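PDB 4C24: L-fuculose phosphate aldolase from Streptococcus pneumoniae, which belongs to the class II aldolase and adducin family and binds a zinc ion in a fold built round a mixed beta sheet flanked by helices. Local coordinates for residues A[32-37]-A[41-46]; A[91-96]-A[151-156]; A[95-100]-A[170-175]; A[162-167]-A[174-179]. All blocks are in the same frame, centred on the assembly; numbering follows the deposited sequence. Where two conformers were deposited one is given.

Contact 1. Residues A[32-37]-A[41-46]; sequences NLSVFD and QLMAIT. With SO4 (sulfate ion), chain E.
Phe-36 lies across the start of the returning strand: its CZ is 3.6 Å from CA of Gln-41, and its CD1 3.8 Å from CB of Met-43. CG of Phe-36 stands anti to the backbone N (chi1 -166°), which leans the ring along residues 41-43. The Gln-41 amide, nearly perpendicular to the ring at 89°, brings OE1 to the ring edge in its plane, 3.9 Å from CZ of Phe-36, while its NE2 hydrogen-bonds to O of Arg-38. On the same face of the hairpin, CB of Ser-34 packs on CG1 of Ile-45; on the other lie Val-35 and Ala-44. Threonine suits position 46 because its hydroxyl reaches the backbone: OG1 of Thr-46 accepts a hydrogen bond from N of Leu-33 at 3.1 Å, and N of Thr-46 donates one to O of Leu-33 at 3.0 Å. Gln-41 (weakly) and Leu-42 both donate through N to O of Asp-37, a G1 beta bulge. ND2 of Asn-32 holds sulfate O4 at 2.9 Å, its OD1 bonding to His-83. Helix 80-89 packs on Met-43 and Ile-45, helix 7-22 on Leu-33, Val-35 and Ala-44, and strand 95-99 pairs with the edge of 32-37 turned away from 42-45.

Contact 2. Residues A[91-96]-A[151-156]; sequences DDIDAI and GRRAVL. With EDO (1,2-ethanediol), chain F.
Ile-93 and Arg-153 mark the nearest approach of two backbones that do not pair, their CA atoms 8.1 Å apart. The segments run into strands 95-99 and 154-157 of the central mixed sheet, which lie parallel with strand 161-166 between them. A classic beta bulge opens the first strand, where Asp-94 and Ala-95 both face Ala-166. The long side chain of Arg-153, bent at chi3 (145°), reaches past the end of strand 161-166, against Ala-166. Its NH2 donates to the backbone O of Asp-92 at 3.2 Å, nearly in line with the carbonyl but off the guanidinium plane. CD1 of Ile-93, sliding past in the opposite direction, lies 4.0 Å from NE of Arg-153, an apolar branch beside the charged group. Arginine suits this partly buried place because its methylenes span the distance to a carbonyl. The carboxylate of Asp-92 pairs with Arg-90, which also bonds to O of Arg-152. Arg-152 turns away: its NH2 is salt-bridged to Asp-127, its NH1 bonds to O of Gly-151 at 3.1 Å from above the carbonyl plane, and an ethanediol, probably from the crystallisation liquor, bridges the two nitrogens, NH1 to O2 at 3.0 Å and NH2 to O1 at 2.9 Å.

Contact 3. Residues A[95-100]-A[170-175]; sequences AIIHAH and LNAFNI. With ZN (zinc ion), chain B.
Ile-97 reaches the helix by an extended branch: with CG1 anti to the carbonyl carbon (chi1 -63°), CD1 is carried out to the helix backbone where Ala-172 joins Phe-173. It comes within 3.5 Å of N of Phe-173 and 4.0 Å of CB of Ala-172. Phe-173 sets its CG anti to its own N, which carries the ring off to the side against Leu-20 of helix 7-22; of its side chain, CB meets CD1 of Ile-97, at 3.9 Å. Alanine at 172 is small enough for the helix to lie close on the sheet, and its CB also rests 4.0 Å from O of Ala-95. This is helix-on-sheet packing in an alpha/beta fold, the axes 7.5 Å apart and inclined by 34°, with alternate residues of the strand serving opposite faces. Past the packed part, the end of the strand and the residue after it supply the His-X-His pair of the zinc site. His-98 and His-100 each bind zinc through NE2 at 2.0 Å; His-160 and a water complete the set. That water lies at the edge of the His-100 ring, in its plane. ND1 of His-98 hydrogen-bonds to O of Ile-162, which helps to fix the rotation of the imidazole.

Contact 4. Residues A[162-167]-A[174-179]; sequences ILAGAQ and NIVEEV
Gly-165 supplies the flat group that Ile-175 touches, a peptide rather than a ring: CD1 of Ile-175 is 3.4 Å from O of Gly-165 and well off the peptide plane, displaced to one side of it. The rest is aliphatic. The same methyl packs on CB of Ala-166 at 3.8 Å, while CG2 of Ile-175, the other branch, meets CB of Ala-164 at 3.7 Å. That alanine is thus wedged between two helix residues, since CG2 of Val-176 approaches it as well, at 3.8 Å. Further along, Ile-162 and Val-179 cross obliquely. CG1 of Ile-162 stands anti to its N (chi1 -171°) and the chain stays extended, so CD1 is driven against CG1 of Val-179 at 3.4 Å, tighter than ordinary van der Waals contact. On the helix-facing side the strand has a large residue, Ile-162, near its start and small ones, Ala-164 and Ala-166, toward its end, which suits a helix running across it, the axes 8.0 Å apart at 136°. Val-179 and Ile-175 also reach Ala-154 of the next strand. With no hydrogen bond between the two segments, the helix is held on the sheet by buried hydrocarbon and complementary shape.

Overall arrangement
The four contacts belong to one mixed sheet and its helices. Contacts 1, 3 and 4 are buried; contact 2, at the strand ends, is only partly so, and it alone relies on a charged side chain reaching a carbonyl. Contact 1 is a strand pairing, rich in backbone bonds, whereas contacts 3 and 4 seat the same helix, 169-192, on adjacent strands by apolar packing, their centres about 4 Å apart. Contacts 2 and 3 share Ala-95 and Ile-96 on strand 95-99, which also pairs with strand 32-37 of contact 1. The sulfate lies beside contact 1, near the zinc site whose histidines come from contact 3.

Contact 1. Residues A[32-37]-A[41-46]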
loop_
_atom_site.group_PDB
_atom_site.type_symbol
_atom_site.label_atom_id
_atom_site.label_comp_id
_atom_site.label_asym_id
_atom_site.label_seq_id
_atom_site.Cartn_x
_atom_site.Cartn_y
_atom_site.Cartn_z
ATOM N N ASN A 32 -21.107 5.018 3.264
ATOM C CA ASN A 32 -22.371 4.672 3.959
ATOM C C ASN A 32 -22.849 3.303 3.538
ATOM O O ASN A 32 -22.510 2.806 2.474
ATOM C CB ASN A 32 -23.478 5.749 3.815
ATOM C CG ASN A 32 -23.309 6.592 2.566
ATOM O OD1 ASN A 32 -23.722 6.179 1.490
ATOM N ND2 ASN A 32 -22.695 7.768 2.709
ATOM N N LEU A 33 -23.634 2.668 4.401
ATOM C CA LEU A 33 -24.150 1.345 4.126
ATOM C C LEU A 33 -25.614 1.330 4.496
ATOM O O LEU A 33 -26.045 2.014 5.443
ATOM C CB LEU A 33 -23.457 0.259 4.971
ATOM C CG LEU A 33 -21.942 0.146 4.873
ATOM C CD1 LEU A 33 -21.226 1.196 5.731
ATOM C CD2 LEU A 33 -21.461 -1.249 5.211
ATOM N N SER A 34 -26.355 0.496 3.789
ATOM C CA SER A 34 -27.749 0.296 4.103
ATOM C C SER A 34 -28.190 -1.114 3.773
ATOM O O SER A 34 -27.544 -1.842 2.998
ATOM C CB SER A 34 -28.599 1.295 3.325
ATOM O OG SER A 34 -28.674 0.923 1.970
ATOM N N VAL A 35 -29.296 -1.496 4.421
ATOM C CA VAL A 35 -30.011 -2.708 4.071
ATOM C C VAL A 35 -31.486 -2.378 3.976
ATOM O O VAL A 35 -31.988 -1.493 4.675
ATOM C CB VAL A 35 -29.837 -3.863 5.100
ATOM C CG1 VAL A 35 -28.500 -4.568 4.913
ATOM C CG2 VAL A 35 -30.052 -3.369 6.530
ATOM N N PHE A 36 -32.175 -3.102 3.104
ATOM C CA PHE A 36 -33.614 -2.961 2.940
ATOM C C PHE A 36 -34.302 -4.270 3.294
ATOM O O PHE A 36 -33.961 -5.327 2.768
ATOM C CB PHE A 36 -33.944 -2.565 1.494
ATOM C CG PHE A 36 -35.353 -2.071 1.314
ATOM C CD1 PHE A 36 -35.736 -0.836 1.831
ATOM C CD2 PHE A 36 -36.295 -2.839 0.640
ATOM C CE1 PHE A 36 -37.037 -0.372 1.677
ATOM C CE2 PHE A 36 -37.598 -2.373 0.476
ATOM C CZ PHE A 36 -37.964 -1.150 1.006
ATOM N N ASP A 37 -35.273 -4.186 4.203
ATOM C CA ASP A 37 -36.073 -5.338 4.590
ATOM C C ASP A 37 -37.310 -5.288 3.702
ATOM O O ASP A 37 -38.127 -4.363 3.835
ATOM C CB ASP A 37 -36.418 -5.189 6.078
ATOM C CG ASP A 37 -37.224 -6.347 6.631
ATOM O OD1 ASP A 37 -38.059 -6.938 5.917
ATOM O OD2 ASP A 37 -37.013 -6.654 7.831
ATOM N N GLN A 41 -40.551 -3.366 4.377
ATOM C CA GLN A 41 -40.363 -2.181 3.539
ATOM C C GLN A 41 -39.695 -1.040 4.318
ATOM O O GLN A 41 -40.132 0.109 4.276
ATOM C CB GLN A 41 -41.695 -1.740 2.917
ATOM C CG GLN A 41 -42.292 -2.792 1.994
ATOM C CD GLN A 41 -41.619 -2.804 0.636
ATOM O OE1 GLN A 41 -41.609 -1.791 -0.070
ATOM N NE2 GLN A 41 -41.063 -3.947 0.256
ATOM N N LEU A 42 -38.617 -1.376 5.018
ATOM C CA LEU A 42 -37.862 -0.421 5.814
ATOM C C LEU A 42 -36.420 -0.476 5.378
ATOM O O LEU A 42 -35.874 -1.579 5.177
ATOM C CB LEU A 42 -37.921 -0.785 7.301
ATOM C CG LEU A 42 -39.295 -0.616 7.944
ATOM C CD1 LEU A 42 -39.219 -1.117 9.384
ATOM C CD2 LEU A 42 -39.736 0.834 7.873
ATOM N N MET A 43 -35.798 0.704 5.256
ATOM C CA MET A 43 -34.359 0.783 5.085
ATOM C C MET A 43 -33.661 1.116 6.406
ATOM O O MET A 43 -34.051 2.054 7.081
ATOM C CB MET A 43 -34.018 1.836 4.002
ATOM C CG MET A 43 -32.527 1.983 3.787
ATOM S SD MET A 43 -32.105 3.197 2.510
ATOM C CE MET A 43 -32.440 4.732 3.344
ATOM N N ALA A 44 -32.609 0.365 6.742
ATOM C CA ALA A 44 -31.735 0.744 7.827
ATOM C C ALA A 44 -30.443 1.272 7.219
ATOM O O ALA A 44 -29.870 0.633 6.341
ATOM C CB ALA A 44 -31.457 -0.456 8.721
ATOM N N ILE A 45 -29.990 2.417 7.695
ATOM C CA ILE A 45 -28.832 3.069 7.084
ATOM C C ILE A 45 -27.905 3.648 8.147
ATOM O O ILE A 45 -28.337 3.997 9.241
ATOM C CB ILE A 45 -29.313 4.131 6.064
ATOM C CG1 ILE A 45 -28.124 4.621 5.241
ATOM C CG2 ILE A 45 -30.047 5.277 6.750
ATOM C CD1 ILE A 45 -28.510 5.329 3.948
ATOM N N THR A 46 -26.622 3.728 7.846
ATOM C CA THR A 46 -25.670 4.379 8.748
ATOM C C THR A 46 -25.942 5.863 8.911
ATOM O O THR A 46 -26.541 6.484 8.027
ATOM C CB THR A 46 -24.231 4.105 8.284
ATOM O OG1 THR A 46 -24.119 4.477 6.890
ATOM C CG2 THR A 46 -23.926 2.624 8.421
HETATM S S SO4 E . -22.326 10.471 5.361
HETATM O O1 SO4 E . -23.371 11.489 5.596
HETATM O O2 SO4 E . -21.707 10.794 4.071
HETATM O O3 SO4 E . -21.397 10.625 6.499
HETATM O O4 SO4 E . -22.902 9.110 5.285
#

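Contact 2. Residues A[91-96]-A[151-156]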
loop_
_atom_site.group_PDB
_atom_site.type_symbol
_atom_site.label_atom_id
_atom_site.label_comp_id
_atom_site.label_asym_id
_atom_site.label_seq_id
_atom_site.Cartn_x
_atom_site.Cartn_y
_atom_site.Cartn_z
ATOM N N ASP A 91 -35.849 -4.634 -7.408
ATOM C CA ASP A 91 -36.234 -5.707 -6.494
ATOM C C ASP A 91 -35.075 -6.670 -6.192
ATOM O O ASP A 91 -35.191 -7.529 -5.300
ATOM C CB ASP A 91 -37.447 -6.472 -7.050
ATOM C CG ASP A 91 -37.212 -7.014 -8.460
ATOM O OD1 ASP A 91 -36.109 -6.806 -9.009
ATOM O OD2 ASP A 91 -38.133 -7.648 -9.022
ATOM N N ASP A 92 -33.986 -6.547 -6.948
ATOM C CA ASP A 92 -32.845 -7.456 -6.857
ATOM C C ASP A 92 -31.717 -7.010 -5.928
ATOM O O ASP A 92 -30.684 -7.682 -5.842
ATOM C CB ASP A 92 -32.280 -7.753 -8.262
ATOM C CG ASP A 92 -31.780 -6.500 -8.996
ATOM O OD1 ASP A 92 -32.229 -5.374 -8.701
ATOM O OD2 ASP A 92 -30.939 -6.656 -9.916
ATOM N N ILE A 93 -31.920 -5.886 -5.247
ATOM C CA ILE A 93 -30.896 -5.272 -4.411
ATOM C C ILE A 93 -31.481 -5.099 -3.023
ATOM O O ILE A 93 -32.463 -4.398 -2.874
ATOM C CB ILE A 93 -30.500 -3.880 -4.965
ATOM C CG1 ILE A 93 -29.831 -4.004 -6.335
ATOM C CG2 ILE A 93 -29.609 -3.134 -3.987
ATOM C CD1 ILE A 93 -28.622 -4.910 -6.344
ATOM N N ASP A 94 -30.886 -5.734 -2.017
ATOM C CA ASP A 94 -31.361 -5.573 -0.631
ATOM C C ASP A 94 -30.306 -4.983 0.310
ATOM O O ASP A 94 -30.543 -4.821 1.520
ATOM C CB ASP A 94 -31.893 -6.896 -0.054
ATOM C CG ASP A 94 -33.199 -7.361 -0.699
ATOM O OD1 ASP A 94 -33.850 -6.579 -1.417
ATOM O OD2 ASP A 94 -33.597 -8.524 -0.472
ATOM N N ALA A 95 -29.120 -4.696 -0.213
ATOM C CA ALA A 95 -28.079 -4.086 0.589
ATOM C C ALA A 95 -27.206 -3.264 -0.328
ATOM O O ALA A 95 -26.948 -3.693 -1.455
ATOM C CB ALA A 95 -27.250 -5.140 1.297
ATOM N N ILE A 96 -26.744 -2.121 0.166
ATOM C CA ILE A 96 -25.978 -1.176 -0.650
ATOM C C ILE A 96 -24.820 -0.632 0.149
ATOM O O ILE A 96 -24.961 -0.290 1.355
ATOM C CB ILE A 96 -26.874 -0.010 -1.102
ATOM C CG1 ILE A 96 -27.943 -0.552 -2.031
ATOM C CG2 ILE A 96 -26.070 1.084 -1.826
ATOM C CD1 ILE A 96 -29.030 0.434 -2.422
ATOM N N GLY A 151 -29.172 -2.380 -14.715
ATOM C CA GLY A 151 -28.569 -3.550 -15.338
ATOM C C GLY A 151 -27.207 -3.936 -14.785
ATOM O O GLY A 151 -26.529 -4.804 -15.331
ATOM N N ARG A 152 -26.819 -3.296 -13.687
ATOM C CA ARG A 152 -25.525 -3.533 -13.063
ATOM C C ARG A 152 -25.707 -3.602 -11.565
ATOM O O ARG A 152 -26.745 -3.184 -11.036
ATOM C CB ARG A 152 -24.545 -2.404 -13.378
ATOM C CG ARG A 152 -24.298 -2.167 -14.873
ATOM C CD ARG A 152 -23.559 -3.325 -15.531
ATOM N NE ARG A 152 -23.166 -2.983 -16.902
ATOM C CZ ARG A 152 -23.955 -3.119 -17.949
ATOM N NH1 ARG A 152 -25.169 -3.629 -17.815
ATOM N NH2 ARG A 152 -23.508 -2.748 -19.138
ATOM N N ARG A 153 -24.677 -4.090 -10.897
ATOM C CA ARG A 153 -24.640 -4.100 -9.434
ATOM C C ARG A 153 -23.628 -3.115 -8.857
ATOM O O ARG A 153 -23.402 -3.081 -7.644
ATOM C CB ARG A 153 -24.385 -5.517 -8.923
ATOM C CG ARG A 153 -25.613 -6.411 -9.023
ATOM C CD ARG A 153 -25.441 -7.715 -8.269
ATOM N NE ARG A 153 -26.715 -8.115 -7.680
ATOM C CZ ARG A 153 -26.864 -9.118 -6.825
ATOM N NH1 ARG A 153 -25.815 -9.847 -6.456
ATOM N NH2 ARG A 153 -28.069 -9.388 -6.335
ATOM N N ALA A 154 -23.008 -2.284 -9.703
ATOM C CA ALA A 154 -22.164 -1.215 -9.211
ATOM C C ALA A 154 -22.192 -0.084 -10.204
ATOM O O ALA A 154 -22.513 -0.310 -11.369
ATOM C CB ALA A 154 -20.740 -1.693 -8.991
ATOM N N VAL A 155 -21.849 1.098 -9.721
ATOM C CA VAL A 155 -21.778 2.299 -10.559
ATOM C C VAL A 155 -20.747 3.245 -9.979
ATOM O O VAL A 155 -20.595 3.338 -8.759
ATOM C CB VAL A 155 -23.158 2.986 -10.710
ATOM C CG1 VAL A 155 -23.665 3.557 -9.404
ATOM C CG2 VAL A 155 -23.126 4.099 -11.739
ATOM N N LEU A 156 -19.969 3.912 -10.829
ATOM C CA LEU A 156 -19.090 4.970 -10.385
ATOM C C LEU A 156 -19.832 6.321 -10.322
ATOM O O LEU A 156 -20.650 6.653 -11.191
ATOM C CB LEU A 156 -17.855 5.061 -11.299
ATOM C CG LEU A 156 -17.078 3.774 -11.578
ATOM C CD1 LEU A 156 -15.913 4.019 -12.521
ATOM C CD2 LEU A 156 -16.642 3.150 -10.254
HETATM C C1 EDO F . -26.295 -1.873 -21.472
HETATM O O1 EDO F . -24.979 -2.391 -21.649
HETATM C C2 EDO F . -27.242 -3.049 -21.327
HETATM O O2 EDO F . -26.758 -3.907 -20.290
#

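Contact 3. Residues A[95-100]-A[170-175]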
loop_
_atom_site.group_PDB
_atom_site.type_symbol
_atom_site.label_atom_id
_atom_site.label_comp_id
_atom_site.label_asym_id
_atom_site.label_seq_id
_atom_site.Cartn_x
_atom_site.Cartn_y
_atom_site.Cartn_z
ATOM N N ALA A 95 -29.120 -4.696 -0.213
ATOM C CA ALA A 95 -28.079 -4.086 0.589
ATOM C C ALA A 95 -27.206 -3.264 -0.328
ATOM O O ALA A 95 -26.948 -3.693 -1.455
ATOM C CB ALA A 95 -27.250 -5.140 1.297
ATOM N N ILE A 96 -26.744 -2.121 0.166
ATOM C CA ILE A 96 -25.978 -1.176 -0.650
ATOM C C ILE A 96 -24.820 -0.632 0.149
ATOM O O ILE A 96 -24.961 -0.290 1.355
ATOM C CB ILE A 96 -26.874 -0.010 -1.102
ATOM C CG1 ILE A 96 -27.943 -0.552 -2.031
ATOM C CG2 ILE A 96 -26.070 1.084 -1.826
ATOM C CD1 ILE A 96 -29.030 0.434 -2.422
ATOM N N ILE A 97 -23.667 -0.512 -0.505
ATOM C CA ILE A 97 -22.534 0.130 0.097
ATOM C C ILE A 97 -22.065 1.230 -0.809
ATOM O O ILE A 97 -21.936 1.004 -2.038
ATOM C CB ILE A 97 -21.379 -0.862 0.342
ATOM C CG1 ILE A 97 -21.832 -1.958 1.346
ATOM C CG2 ILE A 97 -20.138 -0.118 0.824
ATOM C CD1 ILE A 97 -20.791 -3.034 1.581
ATOM N N HIS A 98 -21.854 2.408 -0.230
ATOM C CA HIS A 98 -21.199 3.524 -0.937
ATOM C C HIS A 98 -19.862 3.790 -0.270
ATOM O O HIS A 98 -19.747 3.864 0.979
ATOM C CB HIS A 98 -22.089 4.754 -0.920
ATOM C CG HIS A 98 -21.381 6.037 -1.261
ATOM N ND1 HIS A 98 -20.850 6.280 -2.511
ATOM C CD2 HIS A 98 -21.119 7.141 -0.519
ATOM C CE1 HIS A 98 -20.287 7.475 -2.517
ATOM N NE2 HIS A 98 -20.452 8.036 -1.329
ATOM N N ALA A 99 -18.819 3.924 -1.084
ATOM C CA ALA A 99 -17.498 4.131 -0.565
ATOM C C ALA A 99 -16.704 5.065 -1.445
ATOM O O ALA A 99 -17.009 5.167 -2.628
ATOM C CB ALA A 99 -16.771 2.803 -0.425
ATOM N N HIS A 100 -15.732 5.749 -0.870
ATOM C CA HIS A 100 -14.751 6.526 -1.644
ATOM C C HIS A 100 -13.496 5.683 -1.647
ATOM O O HIS A 100 -12.664 5.773 -0.737
ATOM C CB HIS A 100 -14.497 7.881 -1.000
ATOM C CG HIS A 100 -15.731 8.724 -0.830
ATOM N ND1 HIS A 100 -15.674 10.055 -0.500
ATOM C CD2 HIS A 100 -17.048 8.420 -0.950
ATOM C CE1 HIS A 100 -16.911 10.525 -0.372
ATOM N NE2 HIS A 100 -17.760 9.558 -0.680
ATOM N N LEU A 170 -22.710 -8.951 2.854
ATOM C CA LEU A 170 -21.525 -9.728 2.474
ATOM C C LEU A 170 -21.246 -9.630 0.964
ATOM O O LEU A 170 -20.115 -9.338 0.571
ATOM C CB LEU A 170 -21.655 -11.192 2.924
ATOM C CG LEU A 170 -20.434 -12.103 2.729
ATOM C CD1 LEU A 170 -20.360 -13.147 3.835
ATOM C CD2 LEU A 170 -20.490 -12.777 1.372
ATOM N N ASN A 171 -22.274 -9.843 0.149
ATOM C CA ASN A 171 -22.138 -9.785 -1.308
ATOM C C ASN A 171 -21.900 -8.356 -1.782
ATOM O O ASN A 171 -21.064 -8.141 -2.667
ATOM C CB ASN A 171 -23.344 -10.396 -2.032
ATOM C CG ASN A 171 -23.528 -11.877 -1.749
ATOM O OD1 ASN A 171 -22.733 -12.503 -1.053
ATOM N ND2 ASN A 171 -24.587 -12.443 -2.299
ATOM N N ALA A 172 -22.597 -7.379 -1.199
ATOM C CA ALA A 172 -22.332 -5.964 -1.544
ATOM C C ALA A 172 -20.872 -5.601 -1.253
ATOM O O ALA A 172 -20.205 -4.943 -2.057
ATOM C CB ALA A 172 -23.277 -5.022 -0.822
ATOM N N PHE A 173 -20.356 -6.029 -0.099
ATOM C CA PHE A 173 -18.975 -5.773 0.261
ATOM C C PHE A 173 -18.037 -6.426 -0.756
ATOM O O PHE A 173 -17.049 -5.802 -1.193
ATOM C CB PHE A 173 -18.697 -6.290 1.703
ATOM C CG PHE A 173 -17.281 -6.100 2.152
ATOM C CD1 PHE A 173 -16.325 -7.074 1.866
ATOM C CD2 PHE A 173 -16.875 -4.935 2.798
ATOM C CE1 PHE A 173 -14.999 -6.895 2.229
ATOM C CE2 PHE A 173 -15.545 -4.749 3.164
ATOM C CZ PHE A 173 -14.612 -5.736 2.885
ATOM N N ASN A 174 -18.349 -7.651 -1.173
ATOM C CA ASN A 174 -17.518 -8.384 -2.121
ATOM C C ASN A 174 -17.475 -7.661 -3.447
ATOM O O ASN A 174 -16.440 -7.613 -4.091
ATOM C CB ASN A 174 -18.034 -9.799 -2.356
ATOM C CG ASN A 174 -17.152 -10.574 -3.317
ATOM O OD1 ASN A 174 -16.012 -10.915 -2.996
ATOM N ND2 ASN A 174 -17.664 -10.828 -4.513
ATOM N N ILE A 175 -18.619 -7.110 -3.840
ATOM C CA ILE A 175 -18.665 -6.310 -5.094
ATOM C C ILE A 175 -17.783 -5.068 -4.985
ATOM O O ILE A 175 -17.024 -4.764 -5.912
ATOM C CB ILE A 175 -20.102 -5.939 -5.500
ATOM C CG1 ILE A 175 -20.868 -7.233 -5.828
ATOM C CG2 ILE A 175 -20.098 -4.959 -6.695
ATOM C CD1 ILE A 175 -22.351 -7.067 -6.042
HETATM ZN ZN ZN B . -19.735 9.812 -0.808
HETATM O O HOH W 1 -21.008 11.114 0.214
#

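Contact 4. Residues A[162-167]-A[174-179]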
loop_
_atom_site.group_PDB
_atom_site.type_symbol
_atom_site.label_atom_id
_atom_site.label_comp_id
_atom_site.label_asym_id
_atom_site.label_seq_id
_atom_site.Cartn_x
_atom_site.Cartn_y
_atom_site.Cartn_z
ATOM N N ILE A 162 -17.946 5.208 -5.449
ATOM C CA ILE A 162 -18.587 4.048 -5.995
ATOM C C ILE A 162 -19.833 3.746 -5.174
ATOM O O ILE A 162 -19.896 4.072 -3.981
ATOM C CB ILE A 162 -17.623 2.832 -5.974
ATOM C CG1 ILE A 162 -18.167 1.633 -6.744
ATOM C CG2 ILE A 162 -17.289 2.419 -4.537
ATOM C CD1 ILE A 162 -17.186 0.492 -6.883
ATOM N N LEU A 163 -20.805 3.143 -5.825
ATOM C CA LEU A 163 -21.996 2.601 -5.211
ATOM C C LEU A 163 -22.149 1.169 -5.695
ATOM O O LEU A 163 -22.047 0.888 -6.893
ATOM C CB LEU A 163 -23.234 3.416 -5.593
ATOM C CG LEU A 163 -24.561 3.148 -4.873
ATOM C CD1 LEU A 163 -24.478 3.772 -3.486
ATOM C CD2 LEU A 163 -25.763 3.750 -5.614
ATOM N N ALA A 164 -22.391 0.234 -4.769
ATOM C CA ALA A 164 -22.643 -1.146 -5.151
ATOM C C ALA A 164 -23.833 -1.695 -4.389
ATOM O O ALA A 164 -24.089 -1.272 -3.271
ATOM C CB ALA A 164 -21.419 -2.016 -4.901
ATOM N N GLY A 165 -24.524 -2.648 -4.995
ATOM C CA GLY A 165 -25.671 -3.280 -4.360
ATOM C C GLY A 165 -25.720 -4.761 -4.610
ATOM O O GLY A 165 -25.232 -5.265 -5.629
ATOM N N ALA A 166 -26.304 -5.489 -3.661
ATOM C CA ALA A 166 -26.469 -6.917 -3.834
ATOM C C ALA A 166 -27.565 -7.408 -2.921
ATOM O O ALA A 166 -28.264 -6.612 -2.318
ATOM C CB ALA A 166 -25.164 -7.644 -3.530
ATOM N N GLN A 167 -27.710 -8.728 -2.874
ATOM C CA GLN A 167 -28.751 -9.380 -2.068
ATOM C C GLN A 167 -28.558 -9.215 -0.565
ATOM O O GLN A 167 -29.529 -9.282 0.199
ATOM C CB GLN A 167 -28.839 -10.860 -2.419
ATOM N N ASN A 174 -18.349 -7.651 -1.173
ATOM C CA ASN A 174 -17.518 -8.384 -2.121
ATOM C C ASN A 174 -17.475 -7.661 -3.447
ATOM O O ASN A 174 -16.440 -7.613 -4.091
ATOM C CB ASN A 174 -18.034 -9.799 -2.356
ATOM C CG ASN A 174 -17.152 -10.574 -3.317
ATOM O OD1 ASN A 174 -16.012 -10.915 -2.996
ATOM N ND2 ASN A 174 -17.664 -10.828 -4.513
ATOM N N ILE A 175 -18.619 -7.110 -3.840
ATOM C CA ILE A 175 -18.665 -6.310 -5.094
ATOM C C ILE A 175 -17.783 -5.068 -4.985
ATOM O O ILE A 175 -17.024 -4.764 -5.912
ATOM C CB ILE A 175 -20.102 -5.939 -5.500
ATOM C CG1 ILE A 175 -20.868 -7.233 -5.828
ATOM C CG2 ILE A 175 -20.098 -4.959 -6.695
ATOM C CD1 ILE A 175 -22.351 -7.067 -6.042
ATOM N N VAL A 176 -17.839 -4.350 -3.874
ATOM C CA VAL A 176 -17.002 -3.170 -3.710
ATOM C C VAL A 176 -15.534 -3.586 -3.818
ATOM O O VAL A 176 -14.729 -2.991 -4.535
ATOM C CB VAL A 176 -17.249 -2.405 -2.380
ATOM C CG1 VAL A 176 -16.189 -1.319 -2.184
ATOM C CG2 VAL A 176 -18.639 -1.782 -2.355
ATOM N N GLU A 177 -15.175 -4.632 -3.099
ATOM C CA GLU A 177 -13.816 -5.094 -3.118
ATOM C C GLU A 177 -13.350 -5.483 -4.506
ATOM O O GLU A 177 -12.244 -5.114 -4.906
ATOM C CB GLU A 177 -13.685 -6.284 -2.175
ATOM C CG GLU A 177 -12.278 -6.745 -1.905
ATOM C CD GLU A 177 -12.279 -7.793 -0.822
ATOM O OE1 GLU A 177 -12.665 -8.936 -1.121
ATOM O OE2 GLU A 177 -11.920 -7.445 0.315
ATOM N N GLU A 178 -14.180 -6.238 -5.218
ATOM C CA GLU A 178 -13.818 -6.735 -6.534
ATOM C C GLU A 178 -13.796 -5.623 -7.570
ATOM O O GLU A 178 -12.892 -5.578 -8.410
ATOM C CB GLU A 178 -14.759 -7.844 -6.973
ATOM C CG GLU A 178 -14.103 -8.812 -7.929
ATOM C CD GLU A 178 -12.834 -9.428 -7.356
ATOM O OE1 GLU A 178 -12.756 -9.678 -6.132
ATOM O OE2 GLU A 178 -11.905 -9.664 -8.139
ATOM N N VAL A 179 -14.776 -4.734 -7.523
ATOM C CA VAL A 179 -14.765 -3.589 -8.465
ATOM C C VAL A 179 -13.556 -2.695 -8.197
ATOM O O VAL A 179 -12.899 -2.231 -9.130
ATOM C CB VAL A 179 -16.066 -2.783 -8.428
ATOM C CG1 VAL A 179 -15.938 -1.515 -9.278
ATOM C CG2 VAL A 179 -17.217 -3.659 -8.902
#